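Local coordinates for DUF4848 domain-containing protein (Bacteroides thetaiotaomicron, PDB 4LB8) that is of unknown function but belongs to the DUF4848 family, is probably made as a lipoprotein precursor, and pairs with a second copy in the crystal, at residues A[148-151]-A[152-155]; A[63-66]-A[67-71]; A[34-37]-A[38-42]. All blocks are in the same frame, centred on the assembly; numbering follows the deposited sequence.

Contact 1: A[148-151]-A[152-155]; sequences FKER and QQQF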
# COMPACT_ATOMS: atom_id res chain seq x y z
N PHE A 148 11.34 -13.37 10.93
CA PHE A 148 10.02 -12.93 10.45
C PHE A 148 10.09 -12.38 9.00
O PHE A 148 9.16 -12.58 8.22
CB PHE A 148 9.42 -11.87 11.40
CG PHE A 148 8.03 -11.47 10.96
CD1 PHE A 148 6.93 -12.27 11.26
CD2 PHE A 148 7.83 -10.35 10.17
CE1 PHE A 148 5.66 -11.94 10.78
CE2 PHE A 148 6.57 -10.03 9.68
CZ PHE A 148 5.49 -10.82 10.01
N LYS A 149 11.20 -11.68 8.66
CA LYS A 149 11.46 -11.09 7.35
C LYS A 149 11.47 -12.16 6.24
O LYS A 149 11.00 -11.89 5.14
CB LYS A 149 12.79 -10.30 7.36
CG LYS A 149 12.74 -9.03 8.23
CD LYS A 149 13.76 -7.97 7.78
CE LYS A 149 13.44 -6.56 8.25
NZ LYS A 149 13.99 -6.26 9.60
N GLU A 150 11.91 -13.38 6.56
CA GLU A 150 11.92 -14.49 5.60
C GLU A 150 10.47 -14.92 5.23
O GLU A 150 10.22 -15.29 4.08
CB GLU A 150 12.73 -15.65 6.18
CG GLU A 150 13.21 -16.66 5.16
CD GLU A 150 13.52 -18.03 5.74
OE1 GLU A 150 14.12 -18.08 6.85
OE2 GLU A 150 13.15 -19.05 5.12
N ARG A 151 9.52 -14.81 6.18
CA ARG A 151 8.11 -15.14 5.97
C ARG A 151 7.41 -14.12 5.05
O ARG A 151 6.61 -14.53 4.20
CB ARG A 151 7.36 -15.22 7.32
CG ARG A 151 5.92 -15.68 7.21
CD ARG A 151 5.20 -15.51 8.53
NE ARG A 151 3.77 -15.78 8.38
CZ ARG A 151 2.84 -14.84 8.32
NH1 ARG A 151 3.17 -13.55 8.40
NH2 ARG A 151 1.56 -15.17 8.19
N GLN A 152 7.67 -12.81 5.24
CA GLN A 152 7.06 -11.74 4.44
C GLN A 152 7.86 -11.42 3.18
O GLN A 152 7.37 -10.66 2.34
CB GLN A 152 6.86 -10.47 5.28
CG GLN A 152 5.76 -10.57 6.33
CD GLN A 152 4.38 -10.80 5.75
OE1 GLN A 152 3.82 -11.90 5.84
NE2 GLN A 152 3.81 -9.76 5.15
N GLN A 153 9.08 -12.01 3.03
CA GLN A 153 9.98 -11.76 1.89
C GLN A 153 9.28 -12.01 0.55
O GLN A 153 8.47 -12.93 0.40
CB GLN A 153 11.32 -12.54 2.01
CG GLN A 153 11.53 -13.76 1.11
CD GLN A 153 13.01 -14.00 0.86
OE1 GLN A 153 13.70 -14.69 1.61
NE2 GLN A 153 13.52 -13.40 -0.21
N GLN A 154 9.57 -11.10 -0.39
CA GLN A 154 9.03 -11.05 -1.75
C GLN A 154 10.00 -10.25 -2.64
O GLN A 154 10.71 -9.37 -2.14
CB GLN A 154 7.62 -10.41 -1.70
CG GLN A 154 6.75 -10.62 -2.93
CD GLN A 154 6.29 -12.04 -3.13
OE1 GLN A 154 5.73 -12.68 -2.23
NE2 GLN A 154 6.50 -12.55 -4.33
N PHE A 155 10.04 -10.56 -3.95
CA PHE A 155 10.89 -9.84 -4.91
C PHE A 155 10.23 -8.54 -5.42
O PHE A 155 10.95 -7.65 -5.90
CB PHE A 155 11.25 -10.75 -6.09
CG PHE A 155 12.43 -11.64 -5.84
CD1 PHE A 155 13.73 -11.19 -6.05
CD2 PHE A 155 12.25 -12.94 -5.37
CE1 PHE A 155 14.83 -12.01 -5.81
CE2 PHE A 155 13.35 -13.77 -5.13
CZ PHE A 155 14.63 -13.30 -5.34

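Contact 2: A[63-66]-A[67-71]; sequences QMIL and MQEAD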
# COMPACT_ATOMS: atom_id res chain seq x y z
N GLN A 63 1.66 -26.73 19.57
CA GLN A 63 1.93 -25.33 19.28
C GLN A 63 0.64 -24.58 19.03
O GLN A 63 0.56 -23.40 19.37
CB GLN A 63 2.86 -25.20 18.10
CG GLN A 63 4.29 -25.18 18.58
CD GLN A 63 5.25 -24.85 17.50
OE1 GLN A 63 4.94 -24.08 16.57
NE2 GLN A 63 6.46 -25.36 17.66
N MSE A 64 -0.39 -25.28 18.49
CA MSE A 64 -1.70 -24.70 18.28
C MSE A 64 -2.35 -24.27 19.62
O MSE A 64 -2.86 -23.16 19.70
CB MSE A 64 -2.60 -25.68 17.52
CG MSE A 64 -3.87 -25.01 17.02
SE MSE A 64 -5.54 -25.62 17.85
CE MSE A 64 -5.33 -25.32 19.53
N ILE A 65 -2.31 -25.14 20.67
CA ILE A 65 -2.89 -24.86 22.00
C ILE A 65 -2.15 -23.66 22.61
O ILE A 65 -2.80 -22.78 23.19
CB ILE A 65 -2.90 -26.11 22.95
CG1 ILE A 65 -3.60 -27.35 22.32
CG2 ILE A 65 -3.41 -25.78 24.38
CD1 ILE A 65 -5.19 -27.32 22.16
N LEU A 66 -0.82 -23.60 22.43
CA LEU A 66 -0.00 -22.48 22.90
C LEU A 66 -0.41 -21.18 22.18
O LEU A 66 -0.44 -20.15 22.83
CB LEU A 66 1.49 -22.77 22.68
CG LEU A 66 2.46 -21.87 23.44
CD1 LEU A 66 2.37 -22.09 24.94
CD2 LEU A 66 3.87 -22.07 22.94
N MSE A 67 -0.73 -21.22 20.87
CA MSE A 67 -1.16 -20.07 20.06
C MSE A 67 -2.52 -19.57 20.57
O MSE A 67 -2.70 -18.36 20.71
CB MSE A 67 -1.23 -20.43 18.57
CG MSE A 67 -1.48 -19.23 17.64
SE MSE A 67 -0.12 -17.84 17.75
CE MSE A 67 1.09 -18.45 16.33
N GLN A 68 -3.44 -20.49 20.90
CA GLN A 68 -4.72 -20.13 21.51
C GLN A 68 -4.47 -19.33 22.80
O GLN A 68 -5.02 -18.24 22.98
CB GLN A 68 -5.55 -21.39 21.85
CG GLN A 68 -6.09 -22.16 20.67
CD GLN A 68 -7.43 -21.66 20.20
OE1 GLN A 68 -7.55 -21.12 19.09
NE2 GLN A 68 -8.49 -21.89 21.00
N GLU A 69 -3.59 -19.87 23.68
CA GLU A 69 -3.21 -19.27 24.95
C GLU A 69 -2.54 -17.91 24.77
O GLU A 69 -2.88 -16.96 25.47
CB GLU A 69 -2.25 -20.21 25.70
CG GLU A 69 -2.91 -21.46 26.25
CD GLU A 69 -1.98 -22.36 27.05
OE1 GLU A 69 -0.80 -21.97 27.26
OE2 GLU A 69 -2.43 -23.44 27.48
N ALA A 70 -1.57 -17.83 23.82
CA ALA A 70 -0.79 -16.64 23.53
C ALA A 70 -1.69 -15.50 23.10
O ALA A 70 -1.57 -14.40 23.66
CB ALA A 70 0.24 -16.94 22.44
N ASP A 71 -2.64 -15.78 22.17
CA ASP A 71 -3.64 -14.87 21.61
C ASP A 71 -4.64 -14.40 22.71
O ASP A 71 -4.89 -13.19 22.84
CB ASP A 71 -4.36 -15.51 20.41
CG ASP A 71 -3.60 -15.44 19.08
OD1 ASP A 71 -2.68 -14.59 18.96
OD2 ASP A 71 -3.98 -16.17 18.14

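Contact 3: A[34-37]-A[38-42]; sequences ESYE and NALLK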
# COMPACT_ATOMS: atom_id res chain seq x y z
N GLU A 34 1.01 -41.92 5.50
CA GLU A 34 -0.41 -42.03 5.17
C GLU A 34 -1.28 -41.64 6.38
O GLU A 34 -2.22 -40.85 6.22
CB GLU A 34 -0.71 -43.45 4.67
CG GLU A 34 -2.16 -43.73 4.29
CD GLU A 34 -2.62 -45.16 4.51
OE1 GLU A 34 -2.19 -45.79 5.51
OE2 GLU A 34 -3.45 -45.64 3.70
N SER A 35 -0.93 -42.14 7.57
CA SER A 35 -1.60 -41.84 8.84
C SER A 35 -1.51 -40.35 9.15
O SER A 35 -2.52 -39.73 9.46
CB SER A 35 -1.00 -42.66 9.98
OG SER A 35 -1.22 -44.04 9.73
N TYR A 36 -0.30 -39.78 9.02
CA TYR A 36 -0.01 -38.38 9.29
C TYR A 36 -0.83 -37.47 8.34
O TYR A 36 -1.56 -36.60 8.83
CB TYR A 36 1.53 -38.12 9.20
CG TYR A 36 1.89 -36.71 8.82
CD1 TYR A 36 1.68 -35.65 9.71
CD2 TYR A 36 2.35 -36.40 7.54
CE1 TYR A 36 1.92 -34.33 9.33
CE2 TYR A 36 2.59 -35.09 7.16
CZ TYR A 36 2.36 -34.06 8.06
OH TYR A 36 2.62 -32.77 7.69
N GLU A 37 -0.74 -37.69 7.02
CA GLU A 37 -1.43 -36.88 6.01
C GLU A 37 -2.93 -36.96 6.20
O GLU A 37 -3.60 -35.94 6.04
CB GLU A 37 -1.02 -37.28 4.58
CG GLU A 37 0.31 -36.65 4.17
CD GLU A 37 0.98 -37.23 2.94
OE1 GLU A 37 0.70 -38.41 2.61
OE2 GLU A 37 1.85 -36.54 2.35
N ASN A 38 -3.46 -38.14 6.58
CA ASN A 38 -4.87 -38.35 6.87
C ASN A 38 -5.30 -37.60 8.11
O ASN A 38 -6.28 -36.86 8.04
CB ASN A 38 -5.19 -39.83 7.01
CG ASN A 38 -5.61 -40.44 5.71
OD1 ASN A 38 -4.78 -40.74 4.83
ND2 ASN A 38 -6.92 -40.54 5.52
N ALA A 39 -4.55 -37.75 9.24
CA ALA A 39 -4.84 -37.04 10.49
C ALA A 39 -4.75 -35.52 10.31
O ALA A 39 -5.56 -34.80 10.90
CB ALA A 39 -3.88 -37.48 11.57
N LEU A 40 -3.81 -35.03 9.48
CA LEU A 40 -3.66 -33.60 9.21
C LEU A 40 -4.96 -33.05 8.51
O LEU A 40 -5.52 -32.04 8.97
CB LEU A 40 -2.38 -33.38 8.35
CG LEU A 40 -1.90 -31.93 8.07
CD1 LEU A 40 -1.36 -31.24 9.31
CD2 LEU A 40 -0.86 -31.93 6.97
N LEU A 41 -5.46 -33.78 7.48
CA LEU A 41 -6.67 -33.44 6.73
C LEU A 41 -7.90 -33.44 7.64
O LEU A 41 -8.63 -32.45 7.66
CB LEU A 41 -6.89 -34.43 5.56
CG LEU A 41 -8.18 -34.21 4.73
CD1 LEU A 41 -8.11 -32.88 3.95
CD2 LEU A 41 -8.39 -35.36 3.79
N LYS A 42 -8.12 -34.55 8.39
CA LYS A 42 -9.26 -34.70 9.30
C LYS A 42 -9.21 -33.63 10.40
O LYS A 42 -10.20 -32.93 10.59
CB LYS A 42 -9.34 -36.10 9.91
CG LYS A 42 -9.42 -37.27 8.91
CD LYS A 42 -10.82 -37.56 8.37
CE LYS A 42 -10.81 -38.71 7.37
NZ LYS A 42 -12.18 -39.11 6.96

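Contact 1: A[148-151]-A[152-155]
F148 and Q152 meet across the last turn of the short helix 148-152, where the chain runs out of helical geometry into the loop that leads to strand 161-163. The F148 ring comes alongside the Q152 side chain, its CE2 3.5 Å from Q152 CG, with ring and amide planes only 21° apart. That ring is buried against N105, T106 and Y115, and the F148 carbonyl receives the Q152 amide in a weak i to i+4 bond, N to O 3.3 Å. K149 takes part through its carbonyl O, which takes a weak, bent bond from Q153 N at 2.9 Å, with an N-H...O angle of 115°. E150 sends its carboxylate back to T146, while its CG lies 4.1 Å from Q153 OE1. R151 runs extended beside Q152, both side chains pointing the same way toward Y184 of the second subunit, with which the guanidinium makes a cation-pi contact. With an alanine at Q152, the ring of F148 and the guanidinium of R151 would probably both lose the chain that lies beside them, leaving a gap against Y184 of the other subunit. Q152 is bent at its second torsion (chi2 -63°), which brings OE1 to 3.1 Å from R151 NH1 at an angle too poor for a hydrogen bond.

Contact 2: A[63-66]-A[67-71]
The carbonyl oxygen of L66 receives the A70 amide at 2.8 Å, N to O, the shortest of four successive i to i+4 bonds in the first turns of helix 63-80. M67 N to Q63 O, Q68 N to M64 O and E69 N to I65 O complete the set. The side chains pair up along the same spacing. M64, a selenomethionine, has CG anti to the backbone N (chi1 -168°) and then bends at its next two torsions, so that its terminal methyl CE swings back to 3.4 Å from Q68 CG; the two chains lie side by side. E69 instead reaches back over the preceding turn, its CG 3.3 Å from I65 O, and its carboxylate spreads between two aliphatic branches: OE2 lies 4.0 Å from I65 CG2 and OE1 3.9 Å from L66 CD1. L66 and E69 cross at about a right angle. Beyond the segments, Q63 gives its amide NE2 to N128 O, and D71 forms a salt bridge with R208 of the second subunit. M64, I65 and Q68 pack on helix 48-57, whereas L66 and A70 rest on Y98 of helix 84-98, which places the start of helix 63-80 between those two helices.

Contact 3: A[34-37]-A[38-42]
Four consecutive i to i+4 hydrogen bonds, from N38 N to E34 O through A39 N to S35 O at 2.8 Å and L40 N to Y36 O to the longer L41 N to E37 O at 3.2 Å, join E34-E37 to N38-K42 as a regular alpha-helical section of helix 33-44. Among the side chains the apolar pair is Y36 and L40, which run side by side and point the same way. Both have CG anti to the backbone N (chi1 153° in Y36, -173° in L40), and this common setting carries them along the same flank of the helix. The Y36 ring also packs against F133 and meets F30 edge-to-face, and its hydroxyl is hydrogen-bonded to N123 OD1, so the polar end of the tyrosine is satisfied, and F30, F133 and L40 all border its ring. L40, buried, fits against A122, N123 and F126 and also touches V258 of the second subunit. On another flank of the helix the aliphatic base of N38 sits over the previous turn, with CB 3.2 Å from E34 O. S35 bonds through OG to D32 OD1, just before the segment. E37 and L41 also face the second subunit, packing on its I191 and A225. The branch of L40 that meets the tyrosine is its CD2, with L40 CD2 3.7 Å from Y36 OH and 4.0 Å from Y36 CZ.

Along the chain the order is contact 3, contact 2, contact 1, on three separate helices: 33-44, 63-80 and 148-152. Contacts 2 and 3 lie on the same side of the chain's centre, with their own centres about 21 Å apart; the centre of contact 1 is about 23 Å from that of contact 2 and 29 Å from that of contact 3. None touches another, the nearest atoms of contacts 1 and 2 being about 9 Å apart. Contact 1 closes the N-terminal part, in which these helices accompany a four-stranded mixed sheet, and leads into the antiparallel sheets from strand 161-163 onward. All three touch the second subunit, so these well-separated helices each contribute to the dimer interface.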